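Local coordinates for dual specificity phosphatase-like 15 isoform a (Homo sapiens, PDB 1YZ4), which removes phosphate from phosphotyrosine, phosphoserine and phosphothreonine in proteins, this chain being the catalytic domain of a dual-specificity phosphatase, at residues Val11-Ala23 and Arg81-Gly94. The protein carries 1 engineered substitution. Numbering follows the deposited sequence.
Sequences VLPGLYLGNFIDA and RLNGGNCLVHSFAG. Engineered in segment 81-94: Ser91 (natural residue Cys). With BOG (octyl beta-D-glucopyranoside), chain C; SO4 (sulfate ion), chain D.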
ATOM      1  N   VAL A  11       1.966  -6.461  -6.153  1.00 21.42           N
ATOM      2  CA  VAL A  11       2.960  -6.555  -5.091  1.00 18.87           C
ATOM      3  C   VAL A  11       2.842  -7.898  -4.395  1.00 17.73           C
ATOM      4  O   VAL A  11       3.821  -8.448  -3.900  1.00 18.24           O
ATOM      5  CB  VAL A  11       2.742  -5.459  -4.037  1.00 16.84           C
ATOM      6  CG1 VAL A  11       3.894  -5.449  -3.060  1.00 10.70           C
ATOM      7  CG2 VAL A  11       2.576  -4.112  -4.715  1.00 14.25           C
ATOM      8  N   LEU A  12       1.626  -8.424  -4.380  1.00 16.51           N
ATOM      9  CA  LEU A  12       1.333  -9.690  -3.732  1.00 15.29           C
ATOM     10  C   LEU A  12      -0.067 -10.061  -4.203  1.00 14.70           C
ATOM     11  O   LEU A  12      -0.852  -9.183  -4.566  1.00 10.78           O
ATOM     12  CB  LEU A  12       1.314  -9.480  -2.216  1.00 15.55           C
ATOM     13  CG  LEU A  12       2.149 -10.272  -1.213  1.00 17.60           C
ATOM     14  CD1 LEU A  12       3.620 -10.258  -1.583  1.00 16.46           C
ATOM     15  CD2 LEU A  12       1.942  -9.645   0.163  1.00 12.99           C
ATOM     16  N   PRO A  13      -0.395 -11.361  -4.220  1.00 14.41           N
ATOM     17  CA  PRO A  13      -1.741 -11.755  -4.654  1.00 13.62           C
ATOM     18  C   PRO A  13      -2.752 -10.896  -3.881  1.00 12.79           C
ATOM     19  O   PRO A  13      -2.718 -10.853  -2.646  1.00  9.27           O
ATOM     20  CB  PRO A  13      -1.821 -13.231  -4.250  1.00 14.56           C
ATOM     21  CG  PRO A  13      -0.376 -13.694  -4.370  1.00 14.50           C
ATOM     22  CD  PRO A  13       0.396 -12.526  -3.778  1.00 14.38           C
ATOM     23  N   GLY A  14      -3.618 -10.195  -4.608  1.00 13.05           N
ATOM     24  CA  GLY A  14      -4.611  -9.348  -3.971  1.00 10.60           C
ATOM     25  C   GLY A  14      -4.145  -7.959  -3.541  1.00 14.04           C
ATOM     26  O   GLY A  14      -4.916  -7.225  -2.915  1.00 13.33           O
ATOM     27  N   LEU A  15      -2.911  -7.578  -3.876  1.00 12.11           N
ATOM     28  CA  LEU A  15      -2.392  -6.255  -3.491  1.00 13.55           C
ATOM     29  C   LEU A  15      -1.639  -5.547  -4.620  1.00 13.37           C
ATOM     30  O   LEU A  15      -0.749  -6.129  -5.238  1.00 17.41           O
ATOM     31  CB  LEU A  15      -1.470  -6.398  -2.275  1.00 13.80           C
ATOM     32  CG  LEU A  15      -0.849  -5.121  -1.713  1.00 15.25           C
ATOM     33  CD1 LEU A  15      -1.938  -4.131  -1.340  1.00 10.64           C
ATOM     34  CD2 LEU A  15       0.001  -5.474  -0.499  1.00 19.89           C
ATOM     35  N   TYR A  16      -1.981  -4.287  -4.879  1.00 13.48           N
ATOM     36  CA  TYR A  16      -1.327  -3.534  -5.948  1.00 11.38           C
ATOM     37  C   TYR A  16      -0.911  -2.117  -5.572  1.00 14.28           C
ATOM     38  O   TYR A  16      -1.465  -1.507  -4.653  1.00 17.53           O
ATOM     39  CB  TYR A  16      -2.231  -3.439  -7.181  1.00  9.47           C
ATOM     40  CG  TYR A  16      -2.598  -4.762  -7.804  1.00 10.69           C
ATOM     41  CD1 TYR A  16      -3.550  -5.592  -7.214  1.00  9.87           C
ATOM     42  CD2 TYR A  16      -2.002  -5.184  -8.993  1.00 11.06           C
ATOM     43  CE1 TYR A  16      -3.904  -6.805  -7.792  1.00  8.83           C
ATOM     44  CE2 TYR A  16      -2.349  -6.393  -9.578  1.00 10.59           C
ATOM     45  CZ  TYR A  16      -3.303  -7.196  -8.970  1.00 10.74           C
ATOM     46  OH  TYR A  16      -3.674  -8.379  -9.552  1.00 17.01           O
ATOM     47  N   LEU A  17       0.066  -1.602  -6.317  1.00 13.61           N
ATOM     48  CA  LEU A  17       0.587  -0.253  -6.136  1.00 12.32           C
ATOM     49  C   LEU A  17       0.315   0.533  -7.408  1.00 12.92           C
ATOM     50  O   LEU A  17       0.445   0.001  -8.511  1.00 13.30           O
ATOM     51  CB  LEU A  17       2.095  -0.293  -5.871  1.00 13.41           C
ATOM     52  CG  LEU A  17       2.554  -0.393  -4.412  1.00 15.55           C
ATOM     53  CD1 LEU A  17       4.058  -0.585  -4.346  1.00  9.59           C
ATOM     54  CD2 LEU A  17       2.152   0.879  -3.672  1.00 14.24           C
ATOM     55  N   GLY A  18      -0.071   1.795  -7.263  1.00 12.94           N
ATOM     56  CA  GLY A  18      -0.344   2.596  -8.442  1.00 12.05           C
ATOM     57  C   GLY A  18      -0.323   4.097  -8.220  1.00 11.30           C
ATOM     58  O   GLY A  18      -0.115   4.575  -7.107  1.00  9.89           O
ATOM     59  N   ASN A  19      -0.539   4.834  -9.302  1.00 10.01           N
ATOM     60  CA  ASN A  19      -0.558   6.287  -9.281  1.00 12.78           C
ATOM     61  C   ASN A  19      -1.988   6.751  -9.554  1.00 15.02           C
ATOM     62  O   ASN A  19      -2.881   5.924  -9.771  1.00 15.17           O
ATOM     63  CB  ASN A  19       0.367   6.825 -10.365  1.00 11.41           C
ATOM     64  CG  ASN A  19       0.062   6.228 -11.724  1.00 14.58           C
ATOM     65  OD1 ASN A  19      -1.098   6.191 -12.157  1.00 13.58           O
ATOM     66  ND2 ASN A  19       1.098   5.750 -12.406  1.00 15.51           N
ATOM     67  N   PHE A  20      -2.193   8.066  -9.572  1.00 15.59           N
ATOM     68  CA  PHE A  20      -3.516   8.650  -9.795  1.00 16.61           C
ATOM     69  C   PHE A  20      -4.171   8.214 -11.106  1.00 18.17           C
ATOM     70  O   PHE A  20      -5.397   8.167 -11.211  1.00 19.27           O
ATOM     71  CB  PHE A  20      -3.430  10.177  -9.730  1.00 16.79           C
ATOM     72  CG  PHE A  20      -2.948  10.822 -11.000  1.00 20.62           C
ATOM     73  CD1 PHE A  20      -3.850  11.428 -11.872  1.00 21.03           C
ATOM     74  CD2 PHE A  20      -1.595  10.837 -11.321  1.00 22.07           C
ATOM     75  CE1 PHE A  20      -3.410  12.039 -13.041  1.00 21.17           C
ATOM     76  CE2 PHE A  20      -1.146  11.446 -12.489  1.00 21.03           C
ATOM     77  CZ  PHE A  20      -2.052  12.048 -13.349  1.00 20.05           C
ATOM     78  N   ILE A  21      -3.361   7.894 -12.106  1.00 18.39           N
ATOM     79  CA  ILE A  21      -3.894   7.447 -13.386  1.00 19.15           C
ATOM     80  C   ILE A  21      -4.420   6.014 -13.296  1.00 18.83           C
ATOM     81  O   ILE A  21      -5.495   5.713 -13.814  1.00 21.24           O
ATOM     82  CB  ILE A  21      -2.822   7.561 -14.494  1.00 20.04           C
ATOM     83  CG1 ILE A  21      -2.719   9.022 -14.936  1.00 20.38           C
ATOM     84  CG2 ILE A  21      -3.164   6.655 -15.672  1.00 21.99           C
ATOM     85  CD1 ILE A  21      -1.614   9.289 -15.919  1.00 27.50           C
ATOM     86  N   ASP A  22      -3.674   5.132 -12.637  1.00 16.81           N
ATOM     87  CA  ASP A  22      -4.115   3.745 -12.487  1.00 15.78           C
ATOM     88  C   ASP A  22      -5.410   3.684 -11.667  1.00 15.13           C
ATOM     89  O   ASP A  22      -6.295   2.866 -11.928  1.00 12.43           O
ATOM     90  CB  ASP A  22      -3.043   2.905 -11.786  1.00 15.30           C
ATOM     91  CG  ASP A  22      -1.697   2.961 -12.484  1.00 16.00           C
ATOM     92  OD1 ASP A  22      -1.657   2.777 -13.717  1.00 12.97           O
ATOM     93  OD2 ASP A  22      -0.677   3.177 -11.795  1.00 12.66           O
ATOM     94  N   ALA A  23      -5.509   4.562 -10.675  1.00 15.36           N
ATOM     95  CA  ALA A  23      -6.670   4.628  -9.796  1.00 15.85           C
ATOM     96  C   ALA A  23      -7.984   4.923 -10.524  1.00 18.50           C
ATOM     97  O   ALA A  23      -9.059   4.634  -9.996  1.00 20.49           O
ATOM     98  CB  ALA A  23      -6.431   5.680  -8.719  1.00 10.68           C
ATOM     99  N   ARG A  81      -7.843  -8.810   1.578  1.00 16.05           N
ATOM    100  CA  ARG A  81      -7.183  -9.983   1.014  1.00 19.51           C
ATOM    101  C   ARG A  81      -7.741 -11.324   1.509  1.00 18.95           C
ATOM    102  O   ARG A  81      -8.094 -12.193   0.712  1.00 19.22           O
ATOM    103  CB  ARG A  81      -5.674  -9.933   1.296  1.00 17.21           C
ATOM    104  CG  ARG A  81      -4.973  -8.721   0.731  1.00 14.42           C
ATOM    105  CD  ARG A  81      -3.469  -8.832   0.909  1.00 14.93           C
ATOM    106  NE  ARG A  81      -2.913  -9.937   0.129  1.00 16.67           N
ATOM    107  CZ  ARG A  81      -2.017 -10.805   0.594  1.00 14.93           C
ATOM    108  NH1 ARG A  81      -1.569 -10.704   1.841  1.00  8.02           N
ATOM    109  NH2 ARG A  81      -1.560 -11.767  -0.193  1.00 13.16           N
ATOM    110  N   LEU A  82      -7.827 -11.486   2.822  1.00 20.08           N
ATOM    111  CA  LEU A  82      -8.305 -12.738   3.384  1.00 20.56           C
ATOM    112  C   LEU A  82      -9.786 -12.995   3.128  1.00 20.63           C
ATOM    113  O   LEU A  82     -10.282 -14.093   3.388  1.00 21.78           O
ATOM    114  CB  LEU A  82      -8.001 -12.791   4.886  1.00 20.61           C
ATOM    115  CG  LEU A  82      -6.566 -12.426   5.297  1.00 21.58           C
ATOM    116  CD1 LEU A  82      -6.351 -12.868   6.730  1.00 23.48           C
ATOM    117  CD2 LEU A  82      -5.542 -13.093   4.386  1.00 20.01           C
ATOM    118  N   ASN A  83     -10.486 -11.994   2.602  1.00 19.85           N
ATOM    119  CA  ASN A  83     -11.902 -12.146   2.299  1.00 17.71           C
ATOM    120  C   ASN A  83     -12.158 -12.184   0.796  1.00 18.67           C
ATOM    121  O   ASN A  83     -13.266 -11.896   0.339  1.00 18.47           O
ATOM    122  CB  ASN A  83     -12.715 -11.027   2.946  1.00 19.17           C
ATOM    123  CG  ASN A  83     -12.925 -11.249   4.434  1.00 20.65           C
ATOM    124  OD1 ASN A  83     -13.649 -12.162   4.845  1.00 13.68           O
ATOM    125  ND2 ASN A  83     -12.285 -10.415   5.253  1.00 19.06           N
ATOM    126  N   GLY A  84     -11.120 -12.532   0.038  1.00 18.80           N
ATOM    127  CA  GLY A  84     -11.242 -12.659  -1.408  1.00 19.11           C
ATOM    128  C   GLY A  84     -11.319 -11.415  -2.277  1.00 20.54           C
ATOM    129  O   GLY A  84     -11.836 -11.479  -3.391  1.00 22.16           O
ATOM    130  N   GLY A  85     -10.807 -10.286  -1.794  1.00 20.34           N
ATOM    131  CA  GLY A  85     -10.847  -9.073  -2.594  1.00 16.61           C
ATOM    132  C   GLY A  85      -9.487  -8.723  -3.171  1.00 17.92           C
ATOM    133  O   GLY A  85      -8.561  -9.531  -3.129  1.00 16.63           O
ATOM    134  N   ASN A  86      -9.372  -7.523  -3.733  1.00 16.88           N
ATOM    135  CA  ASN A  86      -8.111  -7.053  -4.294  1.00 16.38           C
ATOM    136  C   ASN A  86      -7.953  -5.583  -3.949  1.00 16.51           C
ATOM    137  O   ASN A  86      -8.828  -4.765  -4.251  1.00 17.92           O
ATOM    138  CB  ASN A  86      -8.074  -7.237  -5.810  1.00 17.85           C
ATOM    139  CG  ASN A  86      -8.026  -8.689  -6.216  1.00 18.95           C
ATOM    140  OD1 ASN A  86      -9.051  -9.362  -6.273  1.00 22.66           O
ATOM    141  ND2 ASN A  86      -6.826  -9.185  -6.488  1.00 21.79           N
ATOM    142  N   CYS A  87      -6.834  -5.245  -3.319  1.00 12.50           N
ATOM    143  CA  CYS A  87      -6.615  -3.868  -2.918  1.00 13.16           C
ATOM    144  C   CYS A  87      -5.533  -3.125  -3.675  1.00 11.63           C
ATOM    145  O   CYS A  87      -4.412  -3.613  -3.831  1.00 10.08           O
ATOM    146  CB  CYS A  87      -6.310  -3.792  -1.417  1.00 12.55           C
ATOM    147  SG  CYS A  87      -6.138  -2.092  -0.792  1.00 11.58           S
ATOM    148  N   LEU A  88      -5.891  -1.935  -4.146  1.00  8.80           N
ATOM    149  CA  LEU A  88      -4.952  -1.072  -4.849  1.00 12.89           C
ATOM    150  C   LEU A  88      -4.630   0.117  -3.952  1.00 11.24           C
ATOM    151  O   LEU A  88      -5.523   0.871  -3.572  1.00 11.91           O
ATOM    152  CB  LEU A  88      -5.547  -0.541  -6.162  1.00 11.27           C
ATOM    153  CG  LEU A  88      -4.941   0.793  -6.645  1.00 10.33           C
ATOM    154  CD1 LEU A  88      -3.500   0.580  -7.098  1.00 10.90           C
ATOM    155  CD2 LEU A  88      -5.763   1.365  -7.790  1.00 12.41           C
ATOM    156  N   VAL A  89      -3.364   0.276  -3.594  1.00 13.58           N
ATOM    157  CA  VAL A  89      -2.976   1.426  -2.787  1.00 14.97           C
ATOM    158  C   VAL A  89      -2.291   2.392  -3.757  1.00 14.73           C
ATOM    159  O   VAL A  89      -1.386   1.998  -4.499  1.00 13.15           O
ATOM    160  CB  VAL A  89      -1.987   1.040  -1.659  1.00 15.10           C
ATOM    161  CG1 VAL A  89      -1.730   2.249  -0.766  1.00 12.87           C
ATOM    162  CG2 VAL A  89      -2.547  -0.124  -0.840  1.00 15.24           C
ATOM    163  N   HIS A  90      -2.721   3.650  -3.762  1.00 13.99           N
ATOM    164  CA  HIS A  90      -2.126   4.622  -4.670  1.00 16.41           C
ATOM    165  C   HIS A  90      -1.917   6.019  -4.095  1.00 16.57           C
ATOM    166  O   HIS A  90      -2.575   6.434  -3.136  1.00 17.69           O
ATOM    167  CB  HIS A  90      -2.986   4.732  -5.931  1.00 14.64           C
ATOM    168  CG  HIS A  90      -4.277   5.453  -5.712  1.00 18.13           C
ATOM    169  ND1 HIS A  90      -4.370   6.829  -5.711  1.00 21.36           N
ATOM    170  CD2 HIS A  90      -5.526   4.992  -5.464  1.00 19.51           C
ATOM    171  CE1 HIS A  90      -5.621   7.184  -5.476  1.00 19.50           C
ATOM    172  NE2 HIS A  90      -6.342   6.089  -5.322  1.00 17.35           N
ATOM    173  N   SER A  91      -0.972   6.728  -4.706  1.00 15.10           N
ATOM    174  CA  SER A  91      -0.633   8.106  -4.369  1.00 15.34           C
ATOM    175  C   SER A  91      -0.345   8.729  -5.732  1.00 15.81           C
ATOM    176  O   SER A  91      -0.033   8.007  -6.686  1.00 15.67           O
ATOM    177  CB  SER A  91       0.579   8.178  -3.431  1.00 12.68           C
ATOM    178  OG  SER A  91       1.490   7.120  -3.665  1.00 14.14           O
ATOM    179  N   PHE A  92      -0.449  10.051  -5.829  1.00 14.76           N
ATOM    180  CA  PHE A  92      -0.283  10.737  -7.112  1.00 17.10           C
ATOM    181  C   PHE A  92       0.797  10.280  -8.089  1.00 15.17           C
ATOM    182  O   PHE A  92       0.481   9.889  -9.214  1.00 13.62           O
ATOM    183  CB  PHE A  92      -0.137  12.250  -6.916  1.00 17.80           C
ATOM    184  CG  PHE A  92      -0.589  13.047  -8.112  1.00 19.10           C
ATOM    185  CD1 PHE A  92      -1.947  13.195  -8.390  1.00 20.93           C
ATOM    186  CD2 PHE A  92       0.334  13.603  -8.988  1.00 16.84           C
ATOM    187  CE1 PHE A  92      -2.381  13.886  -9.529  1.00 19.21           C
ATOM    188  CE2 PHE A  92      -0.091  14.292 -10.128  1.00 18.23           C
ATOM    189  CZ  PHE A  92      -1.451  14.432 -10.396  1.00 17.18           C
ATOM    190  N   ALA A  93       2.059  10.344  -7.677  1.00 12.83           N
ATOM    191  CA  ALA A  93       3.167   9.963  -8.547  1.00 13.75           C
ATOM    192  C   ALA A  93       3.442   8.467  -8.561  1.00 13.41           C
ATOM    193  O   ALA A  93       4.151   7.965  -9.437  1.00 13.85           O
ATOM    194  CB  ALA A  93       4.436  10.716  -8.138  1.00 14.20           C
ATOM    195  N   GLY A  94       2.879   7.754  -7.595  1.00 12.45           N
ATOM    196  CA  GLY A  94       3.111   6.325  -7.525  1.00  9.55           C
ATOM    197  C   GLY A  94       4.548   6.070  -7.119  1.00 10.36           C
ATOM    198  O   GLY A  94       5.134   5.056  -7.499  1.00 12.12           O
TER
HETATM  199  C1  BOG C 210       0.463  17.356  -7.551  1.00 27.47           C
HETATM  200  O1  BOG C 210       0.897  18.447  -8.371  1.00 29.83           O
HETATM  201  C2  BOG C 210       1.676  16.804  -6.748  1.00 27.23           C
HETATM  202  O2  BOG C 210       2.677  16.342  -7.637  1.00 26.05           O
HETATM  203  C3  BOG C 210       1.209  15.650  -5.855  1.00 26.29           C
HETATM  204  O3  BOG C 210       2.298  15.151  -5.104  1.00 27.45           O
HETATM  205  C4  BOG C 210       0.136  16.181  -4.913  1.00 25.10           C
HETATM  206  O4  BOG C 210      -0.310  15.129  -4.078  1.00 22.66           O
HETATM  207  C5  BOG C 210      -1.054  16.746  -5.738  1.00 24.63           C
HETATM  208  O5  BOG C 210      -0.563  17.796  -6.610  1.00 27.52           O
HETATM  209  C6  BOG C 210      -2.122  17.320  -4.808  1.00 24.73           C
HETATM  210  O6  BOG C 210      -3.151  17.950  -5.553  1.00 28.54           O
HETATM  211  C1' BOG C 210       0.014  18.798  -9.448  1.00 27.60           C
HETATM  212  C2' BOG C 210       0.903  18.998 -10.656  1.00 28.32           C
HETATM  213  C3' BOG C 210       1.240  17.646 -11.249  1.00 30.12           C
HETATM  214  C4' BOG C 210       2.158  17.730 -12.456  1.00 28.47           C
HETATM  215  C5' BOG C 210       2.464  16.340 -13.025  1.00 29.85           C
HETATM  216  C6' BOG C 210       2.877  15.331 -11.961  1.00 29.13           C
HETATM  217  C7' BOG C 210       3.151  13.985 -12.580  1.00 27.82           C
HETATM  218  C8' BOG C 210       3.551  12.990 -11.523  1.00 23.51           C
HETATM  219  S   SO4 D 211       3.568   9.801  -4.385  1.00 15.56           S
HETATM  220  O1  SO4 D 211       2.839  10.901  -5.003  1.00 12.03           O
HETATM  221  O2  SO4 D 211       3.350   9.815  -2.943  1.00 15.49           O
HETATM  222  O3  SO4 D 211       3.119   8.539  -4.931  1.00 17.75           O
HETATM  223  O4  SO4 D 211       4.997   9.910  -4.645  1.00 18.09           O
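Phe20 and Phe92 form an offset stack just beyond the parallel strands 15-18 and 87-91, beside the phosphate-binding P-loop of the phosphatase fold, their centroids 4.0 Å apart and their planes only 7° from parallel; the glucoside of a bound detergent lies over the other face of Phe92. With Phe92 CG anti to the backbone N (chi1 -154°), its ring swings back alongside Phe20. Phe92 O lies in plane at the edge of the Phe20 ring and accepts from Phe20 N at 3.3 Å. The strands are neighbours in the central sheet, and the second runs into the P-loop. There the engineered Ser91, at the position of the predicted nucleophilic cysteine, and the backbone N of Ala93 bind a sulfate. A backbone ladder zips the strands together, running from Cys87 N to Gly14 O through to a weak last rung, Ser91 N to Gly18 O. Ala23 CB sits over the centre of the His90 ring, a CH-pi contact 3.4 Å from the centroid. At the far end, Leu12 CD2 rests over one face of the Arg81 guanidinium, whose NH1 bonds Tyr105. Arg81, bent at chi3 (65°), grips Pro13 O side-on, in the guanidinium plane, with NE and NH2 both 2.9 Å from that oxygen.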